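Local coordinates for protein phosphomethylpyrimidine kinase (Pyrococcus furiosus, PDB 2PB9) that probably condenses a thiazole phosphate with hydroxymethylpyrimidine diphosphate into thiamine monophosphate through this C-terminal ThiN domain of a longer bifunctional kinase-synthase, at residues 81-92 and 143-154. Sequence-based numbering, arbitrary orientation.
Sequences AVLTYMRFYPEY and IETAIKRIKERP
Tyr85 and Ile143 bring the two backbones closest, where helix 81-86 and helix 143-149 run side by side in the same general direction, their axes 10.0 Å apart and crossing at -42°. Both pack beside the mixed sheet of this ThiN domain, and the connections leaving them, each on its way to a strand, continue the contact. Small and branched residues suit the helical part: Ile143 sets CB 3.6 Å from CG2 of Thr84, while its CD1 reaches CB of Ala81. The hydroxyl of Thr84 bonds back to Arg80 O within its own helix, which leaves the methyl to face Ile143. One turn on, Ile147 keeps its chain extended (chi2 180°) and pushes CD1 among three aromatic rings, 3.7 Å from CD1 of Tyr85 and at the edge of Tyr89; its CG2 lies over one face of Phe88 in a CH-pi contact. On the solvent side, Glu144 passes CG along the edge of Phe88 and ends in a salt bridge from OE2 to Arg87 NH2, a weak hydrogen bond, with guanidinium and carboxylate steeply inclined. Beyond the helices, Arg153 threads between two tyrosines: CG sits 3.3 Å above the centre of the Tyr89 ring, and CD lies over a face of Tyr92. A bend at chi3 (61°) turns the guanidinium away from Tyr89 and across Tyr92, and a salt bridge to Asp155 holds its NH2. Tyrosine fits position 85 because its ring, stacked on Phe172, packs in the interior while its hydroxyl both gives and takes a hydrogen bond. It donates to Pro154 O, at 2.9 Å and from above the carbonyl plane, and accepts one from Arg153 NH1, which lies 3.0 Å from Tyr85 OH with that oxygen close to the guanidinium plane.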
ATOM      1  N   ALA A  81       6.571 -22.186  -5.302  1.00 24.83           N
ATOM      2  CA  ALA A  81       7.837 -21.469  -5.297  1.00 23.50           C
ATOM      3  C   ALA A  81       9.005 -22.401  -5.622  1.00 22.83           C
ATOM      4  O   ALA A  81       9.805 -22.117  -6.522  1.00 21.30           O
ATOM      5  CB  ALA A  81       8.053 -20.827  -3.936  1.00 25.59           C
ATOM      6  N   VAL A  82       9.100 -23.507  -4.884  1.00 21.84           N
ATOM      7  CA  VAL A  82      10.180 -24.461  -5.092  1.00 21.84           C
ATOM      8  C   VAL A  82      10.042 -25.111  -6.458  1.00 21.66           C
ATOM      9  O   VAL A  82      11.034 -25.360  -7.137  1.00 22.92           O
ATOM     10  CB  VAL A  82      10.214 -25.559  -3.978  1.00 20.71           C
ATOM     11  CG1 VAL A  82       9.366 -26.755  -4.361  1.00 23.26           C
ATOM     12  CG2 VAL A  82      11.626 -26.007  -3.742  1.00 20.91           C
ATOM     13  N   LEU A  83       8.805 -25.359  -6.866  1.00 22.25           N
ATOM     14  CA  LEU A  83       8.532 -25.983  -8.147  1.00 23.26           C
ATOM     15  C   LEU A  83       9.028 -25.067  -9.264  1.00 23.98           C
ATOM     16  O   LEU A  83       9.714 -25.515 -10.183  1.00 25.78           O
ATOM     17  CB  LEU A  83       7.022 -26.260  -8.269  1.00 23.79           C
ATOM     18  CG  LEU A  83       6.569 -27.667  -8.725  1.00 23.75           C
ATOM     19  CD1 LEU A  83       7.482 -28.743  -8.160  1.00 21.91           C
ATOM     20  CD2 LEU A  83       5.135 -27.910  -8.281  1.00 22.02           C
ATOM     21  N   THR A  84       8.699 -23.781  -9.168  1.00 23.91           N
ATOM     22  CA  THR A  84       9.116 -22.786 -10.156  1.00 24.35           C
ATOM     23  C   THR A  84      10.638 -22.613 -10.139  1.00 26.43           C
ATOM     24  O   THR A  84      11.285 -22.452 -11.183  1.00 27.37           O
ATOM     25  CB  THR A  84       8.442 -21.420  -9.867  1.00 24.60           C
ATOM     26  OG1 THR A  84       7.050 -21.504 -10.188  1.00 24.51           O
ATOM     27  CG2 THR A  84       9.091 -20.293 -10.671  1.00 23.25           C
ATOM     28  N   TYR A  85      11.202 -22.644  -8.939  1.00 26.62           N
ATOM     29  CA  TYR A  85      12.635 -22.492  -8.755  1.00 26.16           C
ATOM     30  C   TYR A  85      13.369 -23.628  -9.474  1.00 28.17           C
ATOM     31  O   TYR A  85      14.413 -23.414 -10.081  1.00 26.40           O
ATOM     32  CB  TYR A  85      12.943 -22.509  -7.260  1.00 23.00           C
ATOM     33  CG  TYR A  85      14.365 -22.185  -6.891  1.00 22.42           C
ATOM     34  CD1 TYR A  85      14.724 -20.901  -6.462  1.00 22.16           C
ATOM     35  CD2 TYR A  85      15.343 -23.182  -6.888  1.00 23.23           C
ATOM     36  CE1 TYR A  85      16.020 -20.621  -6.030  1.00 21.96           C
ATOM     37  CE2 TYR A  85      16.640 -22.921  -6.457  1.00 23.52           C
ATOM     38  CZ  TYR A  85      16.973 -21.640  -6.026  1.00 24.82           C
ATOM     39  OH  TYR A  85      18.255 -21.398  -5.582  1.00 25.82           O
HETATM   40  N   MSE A  86      12.806 -24.835  -9.408  1.00 31.85           N
HETATM   41  CA  MSE A  86      13.408 -26.004 -10.052  1.00 35.23           C
HETATM   42  C   MSE A  86      13.521 -25.833 -11.566  1.00 35.82           C
HETATM   43  O   MSE A  86      14.389 -26.427 -12.208  1.00 33.50           O
HETATM   44  CB  MSE A  86      12.603 -27.264  -9.717  1.00 36.61           C
HETATM   45  CG  MSE A  86      12.828 -27.749  -8.287  1.00 42.73           C
HETATM   46 SE   MSE A  86      11.495 -28.983  -7.593  1.00 50.81          SE
HETATM   47  CE  MSE A  86      12.283 -30.656  -8.148  1.00 46.66           C
ATOM     48  N   ARG A  87      12.636 -25.025 -12.135  1.00 37.34           N
ATOM     49  CA  ARG A  87      12.665 -24.774 -13.564  1.00 39.52           C
ATOM     50  C   ARG A  87      14.004 -24.146 -13.943  1.00 39.37           C
ATOM     51  O   ARG A  87      14.363 -24.087 -15.119  1.00 39.58           O
ATOM     52  CB  ARG A  87      11.524 -23.834 -13.954  1.00 41.82           C
ATOM     53  CG  ARG A  87      10.325 -24.540 -14.564  1.00 45.16           C
ATOM     54  CD  ARG A  87       9.100 -23.641 -14.584  1.00 48.06           C
ATOM     55  NE  ARG A  87       9.380 -22.346 -15.196  1.00 52.10           N
ATOM     56  CZ  ARG A  87       8.601 -21.276 -15.058  1.00 53.79           C
ATOM     57  NH1 ARG A  87       7.489 -21.353 -14.328  1.00 53.70           N
ATOM     58  NH2 ARG A  87       8.943 -20.125 -15.632  1.00 53.12           N
ATOM     59  N   PHE A  88      14.741 -23.690 -12.935  1.00 38.21           N
ATOM     60  CA  PHE A  88      16.033 -23.057 -13.148  1.00 36.45           C
ATOM     61  C   PHE A  88      17.155 -23.861 -12.511  1.00 36.44           C
ATOM     62  O   PHE A  88      18.267 -23.909 -13.027  1.00 37.54           O
ATOM     63  CB  PHE A  88      16.000 -21.647 -12.572  1.00 36.11           C
ATOM     64  CG  PHE A  88      14.978 -20.767 -13.222  1.00 36.26           C
ATOM     65  CD1 PHE A  88      15.265 -20.100 -14.403  1.00 35.20           C
ATOM     66  CD2 PHE A  88      13.706 -20.649 -12.681  1.00 37.45           C
ATOM     67  CE1 PHE A  88      14.299 -19.330 -15.036  1.00 36.00           C
ATOM     68  CE2 PHE A  88      12.735 -19.880 -13.310  1.00 37.68           C
ATOM     69  CZ  PHE A  88      13.035 -19.220 -14.491  1.00 36.16           C
ATOM     70  N   TYR A  89      16.859 -24.489 -11.380  1.00 36.15           N
ATOM     71  CA  TYR A  89      17.835 -25.304 -10.678  1.00 35.00           C
ATOM     72  C   TYR A  89      17.092 -26.518 -10.185  1.00 35.18           C
ATOM     73  O   TYR A  89      16.695 -26.583  -9.022  1.00 34.79           O
ATOM     74  CB  TYR A  89      18.422 -24.539  -9.506  1.00 35.00           C
ATOM     75  CG  TYR A  89      18.895 -23.171  -9.903  1.00 36.99           C
ATOM     76  CD1 TYR A  89      18.040 -22.067  -9.831  1.00 36.28           C
ATOM     77  CD2 TYR A  89      20.195 -22.976 -10.378  1.00 35.66           C
ATOM     78  CE1 TYR A  89      18.470 -20.801 -10.216  1.00 37.23           C
ATOM     79  CE2 TYR A  89      20.635 -21.720 -10.763  1.00 35.72           C
ATOM     80  CZ  TYR A  89      19.771 -20.635 -10.679  1.00 37.56           C
ATOM     81  OH  TYR A  89      20.222 -19.385 -11.040  1.00 39.02           O
ATOM     82  N   PRO A  90      16.886 -27.497 -11.078  1.00 35.60           N
ATOM     83  CA  PRO A  90      16.181 -28.753 -10.810  1.00 36.20           C
ATOM     84  C   PRO A  90      16.672 -29.583  -9.627  1.00 36.86           C
ATOM     85  O   PRO A  90      15.987 -30.501  -9.196  1.00 37.90           O
ATOM     86  CB  PRO A  90      16.280 -29.494 -12.146  1.00 35.88           C
ATOM     87  CG  PRO A  90      17.519 -28.911 -12.785  1.00 33.91           C
ATOM     88  CD  PRO A  90      17.374 -27.461 -12.467  1.00 34.47           C
ATOM     89  N   GLU A  91      17.845 -29.264  -9.095  1.00 37.79           N
ATOM     90  CA  GLU A  91      18.377 -30.004  -7.957  1.00 39.39           C
ATOM     91  C   GLU A  91      17.866 -29.454  -6.632  1.00 38.32           C
ATOM     92  O   GLU A  91      17.944 -30.118  -5.602  1.00 39.43           O
ATOM     93  CB  GLU A  91      19.905 -29.961  -7.959  1.00 43.41           C
ATOM     94  CG  GLU A  91      20.526 -30.546  -9.210  1.00 51.98           C
ATOM     95  CD  GLU A  91      20.246 -32.035  -9.360  1.00 56.83           C
ATOM     96  OE1 GLU A  91      19.057 -32.431  -9.296  1.00 59.66           O
ATOM     97  OE2 GLU A  91      21.216 -32.808  -9.544  1.00 59.67           O
ATOM     98  N   TYR A  92      17.332 -28.241  -6.656  1.00 35.87           N
ATOM     99  CA  TYR A  92      16.847 -27.627  -5.433  1.00 34.00           C
ATOM    100  C   TYR A  92      15.364 -27.824  -5.211  1.00 31.97           C
ATOM    101  O   TYR A  92      14.554 -26.962  -5.552  1.00 31.24           O
ATOM    102  CB  TYR A  92      17.196 -26.142  -5.437  1.00 35.90           C
ATOM    103  CG  TYR A  92      18.678 -25.916  -5.350  1.00 36.41           C
ATOM    104  CD1 TYR A  92      19.521 -26.289  -6.399  1.00 37.59           C
ATOM    105  CD2 TYR A  92      19.254 -25.414  -4.186  1.00 36.71           C
ATOM    106  CE1 TYR A  92      20.904 -26.180  -6.289  1.00 37.66           C
ATOM    107  CE2 TYR A  92      20.640 -25.296  -4.061  1.00 37.99           C
ATOM    108  CZ  TYR A  92      21.457 -25.684  -5.116  1.00 38.03           C
ATOM    109  OH  TYR A  92      22.821 -25.592  -4.991  1.00 39.03           O
ATOM    110  N   ILE A 143       9.580 -15.580  -8.209  1.00 28.02           N
ATOM    111  CA  ILE A 143      10.746 -16.459  -8.249  1.00 27.41           C
ATOM    112  C   ILE A 143      11.626 -16.207  -9.473  1.00 28.04           C
ATOM    113  O   ILE A 143      12.845 -16.132  -9.364  1.00 26.65           O
ATOM    114  CB  ILE A 143      10.322 -17.960  -8.216  1.00 26.25           C
ATOM    115  CG1 ILE A 143       9.488 -18.245  -6.961  1.00 24.43           C
ATOM    116  CG2 ILE A 143      11.560 -18.865  -8.221  1.00 25.60           C
ATOM    117  CD1 ILE A 143      10.178 -17.933  -5.649  1.00 21.97           C
ATOM    118  N   GLU A 144      11.003 -16.068 -10.636  1.00 29.50           N
ATOM    119  CA  GLU A 144      11.744 -15.818 -11.868  1.00 31.52           C
ATOM    120  C   GLU A 144      12.397 -14.445 -11.838  1.00 30.70           C
ATOM    121  O   GLU A 144      13.567 -14.289 -12.172  1.00 30.33           O
ATOM    122  CB  GLU A 144      10.808 -15.890 -13.064  1.00 33.04           C
ATOM    123  CG  GLU A 144      10.135 -17.222 -13.245  1.00 36.47           C
ATOM    124  CD  GLU A 144       9.065 -17.163 -14.304  1.00 39.56           C
ATOM    125  OE1 GLU A 144       9.378 -16.689 -15.422  1.00 41.29           O
ATOM    126  OE2 GLU A 144       7.920 -17.586 -14.020  1.00 38.89           O
ATOM    127  N   THR A 145      11.617 -13.447 -11.449  1.00 29.94           N
ATOM    128  CA  THR A 145      12.119 -12.088 -11.367  1.00 28.95           C
ATOM    129  C   THR A 145      13.374 -12.105 -10.516  1.00 28.78           C
ATOM    130  O   THR A 145      14.418 -11.618 -10.935  1.00 29.50           O
ATOM    131  CB  THR A 145      11.057 -11.168 -10.736  1.00 28.33           C
ATOM    132  OG1 THR A 145       9.974 -11.009 -11.655  1.00 28.97           O
ATOM    133  CG2 THR A 145      11.633  -9.814 -10.398  1.00 28.66           C
ATOM    134  N   ALA A 146      13.264 -12.696  -9.330  1.00 29.09           N
ATOM    135  CA  ALA A 146      14.380 -12.794  -8.392  1.00 29.94           C
ATOM    136  C   ALA A 146      15.568 -13.587  -8.944  1.00 31.12           C
ATOM    137  O   ALA A 146      16.726 -13.206  -8.757  1.00 30.10           O
ATOM    138  CB  ALA A 146      13.903 -13.425  -7.110  1.00 28.01           C
ATOM    139  N   ILE A 147      15.266 -14.695  -9.616  1.00 33.33           N
ATOM    140  CA  ILE A 147      16.284 -15.561 -10.198  1.00 34.69           C
ATOM    141  C   ILE A 147      17.012 -14.892 -11.362  1.00 35.94           C
ATOM    142  O   ILE A 147      18.230 -15.022 -11.500  1.00 35.99           O
ATOM    143  CB  ILE A 147      15.649 -16.917 -10.654  1.00 34.00           C
ATOM    144  CG1 ILE A 147      15.520 -17.850  -9.436  1.00 34.70           C
ATOM    145  CG2 ILE A 147      16.481 -17.566 -11.753  1.00 33.11           C
ATOM    146  CD1 ILE A 147      14.904 -19.212  -9.725  1.00 32.55           C
ATOM    147  N   LYS A 148      16.266 -14.175 -12.193  1.00 37.17           N
ATOM    148  CA  LYS A 148      16.851 -13.491 -13.336  1.00 38.43           C
ATOM    149  C   LYS A 148      17.537 -12.194 -12.925  1.00 39.45           C
ATOM    150  O   LYS A 148      18.354 -11.660 -13.666  1.00 39.39           O
ATOM    151  CB  LYS A 148      15.776 -13.206 -14.382  1.00 38.33           C
ATOM    152  CG  LYS A 148      15.207 -14.458 -15.021  1.00 40.06           C
ATOM    153  CD  LYS A 148      14.164 -14.107 -16.063  1.00 42.90           C
ATOM    154  CE  LYS A 148      13.656 -15.339 -16.789  1.00 44.50           C
ATOM    155  NZ  LYS A 148      12.621 -14.953 -17.785  1.00 46.59           N
ATOM    156  N   ARG A 149      17.191 -11.696 -11.741  1.00 41.38           N
ATOM    157  CA  ARG A 149      17.766 -10.469 -11.184  1.00 41.59           C
ATOM    158  C   ARG A 149      19.302 -10.580 -11.150  1.00 42.31           C
ATOM    159  O   ARG A 149      19.997  -9.804 -11.802  1.00 42.63           O
ATOM    160  CB  ARG A 149      17.199 -10.252  -9.773  1.00 40.49           C
ATOM    161  CG  ARG A 149      17.789  -9.108  -8.966  1.00 42.10           C
ATOM    162  CD  ARG A 149      16.843  -7.917  -8.887  1.00 43.64           C
ATOM    163  NE  ARG A 149      15.477  -8.312  -8.558  1.00 46.76           N
ATOM    164  CZ  ARG A 149      14.442  -7.475  -8.476  1.00 47.66           C
ATOM    165  NH1 ARG A 149      14.605  -6.174  -8.694  1.00 47.87           N
ATOM    166  NH2 ARG A 149      13.230  -7.946  -8.197  1.00 46.46           N
ATOM    167  N   ILE A 150      19.825 -11.553 -10.405  1.00 42.30           N
ATOM    168  CA  ILE A 150      21.266 -11.761 -10.295  1.00 41.78           C
ATOM    169  C   ILE A 150      21.767 -12.766 -11.321  1.00 42.60           C
ATOM    170  O   ILE A 150      20.977 -13.396 -12.019  1.00 42.51           O
ATOM    171  CB  ILE A 150      21.650 -12.273  -8.897  1.00 41.94           C
ATOM    172  CG1 ILE A 150      20.911 -13.580  -8.593  1.00 41.13           C
ATOM    173  CG2 ILE A 150      21.318 -11.222  -7.861  1.00 43.39           C
ATOM    174  CD1 ILE A 150      21.214 -14.143  -7.230  1.00 40.26           C
ATOM    175  N   LYS A 151      23.085 -12.921 -11.410  1.00 43.34           N
ATOM    176  CA  LYS A 151      23.660 -13.858 -12.369  1.00 43.23           C
ATOM    177  C   LYS A 151      23.800 -15.249 -11.757  1.00 43.37           C
ATOM    178  O   LYS A 151      23.615 -16.256 -12.434  1.00 43.37           O
ATOM    179  CB  LYS A 151      25.016 -13.352 -12.853  1.00 42.22           C
ATOM    180  N   GLU A 152      24.119 -15.308 -10.473  1.00 43.01           N
ATOM    181  CA  GLU A 152      24.280 -16.597  -9.817  1.00 44.51           C
ATOM    182  C   GLU A 152      22.936 -17.142  -9.335  1.00 43.17           C
ATOM    183  O   GLU A 152      21.877 -16.574  -9.620  1.00 43.02           O
ATOM    184  CB  GLU A 152      25.236 -16.472  -8.623  1.00 47.21           C
ATOM    185  CG  GLU A 152      26.491 -15.656  -8.898  1.00 50.85           C
ATOM    186  CD  GLU A 152      26.199 -14.168  -9.033  1.00 53.59           C
ATOM    187  OE1 GLU A 152      25.955 -13.509  -7.998  1.00 53.98           O
ATOM    188  OE2 GLU A 152      26.199 -13.660 -10.175  1.00 55.40           O
ATOM    189  N   ARG A 153      22.992 -18.253  -8.609  1.00 40.82           N
ATOM    190  CA  ARG A 153      21.792 -18.869  -8.062  1.00 40.09           C
ATOM    191  C   ARG A 153      21.527 -18.322  -6.662  1.00 39.14           C
ATOM    192  O   ARG A 153      22.371 -18.409  -5.769  1.00 38.71           O
ATOM    193  CB  ARG A 153      21.945 -20.390  -7.982  1.00 39.75           C
ATOM    194  CG  ARG A 153      20.727 -21.093  -7.398  1.00 38.98           C
ATOM    195  CD  ARG A 153      20.974 -22.579  -7.177  1.00 39.28           C
ATOM    196  NE  ARG A 153      22.065 -22.808  -6.244  1.00 37.62           N
ATOM    197  CZ  ARG A 153      22.054 -22.393  -4.982  1.00 39.52           C
ATOM    198  NH1 ARG A 153      21.004 -21.733  -4.508  1.00 40.35           N
ATOM    199  NH2 ARG A 153      23.097 -22.626  -4.197  1.00 39.27           N
ATOM    200  N   PRO A 154      20.349 -17.732  -6.460  1.00 38.06           N
ATOM    201  CA  PRO A 154      20.060 -17.200  -5.131  1.00 38.05           C
ATOM    202  C   PRO A 154      19.515 -18.247  -4.163  1.00 37.27           C
ATOM    203  O   PRO A 154      18.446 -18.813  -4.377  1.00 37.44           O
ATOM    204  CB  PRO A 154      19.062 -16.083  -5.423  1.00 37.96           C
ATOM    205  CG  PRO A 154      18.325 -16.598  -6.605  1.00 37.70           C
ATOM    206  CD  PRO A 154      19.415 -17.191  -7.463  1.00 37.94           C
TER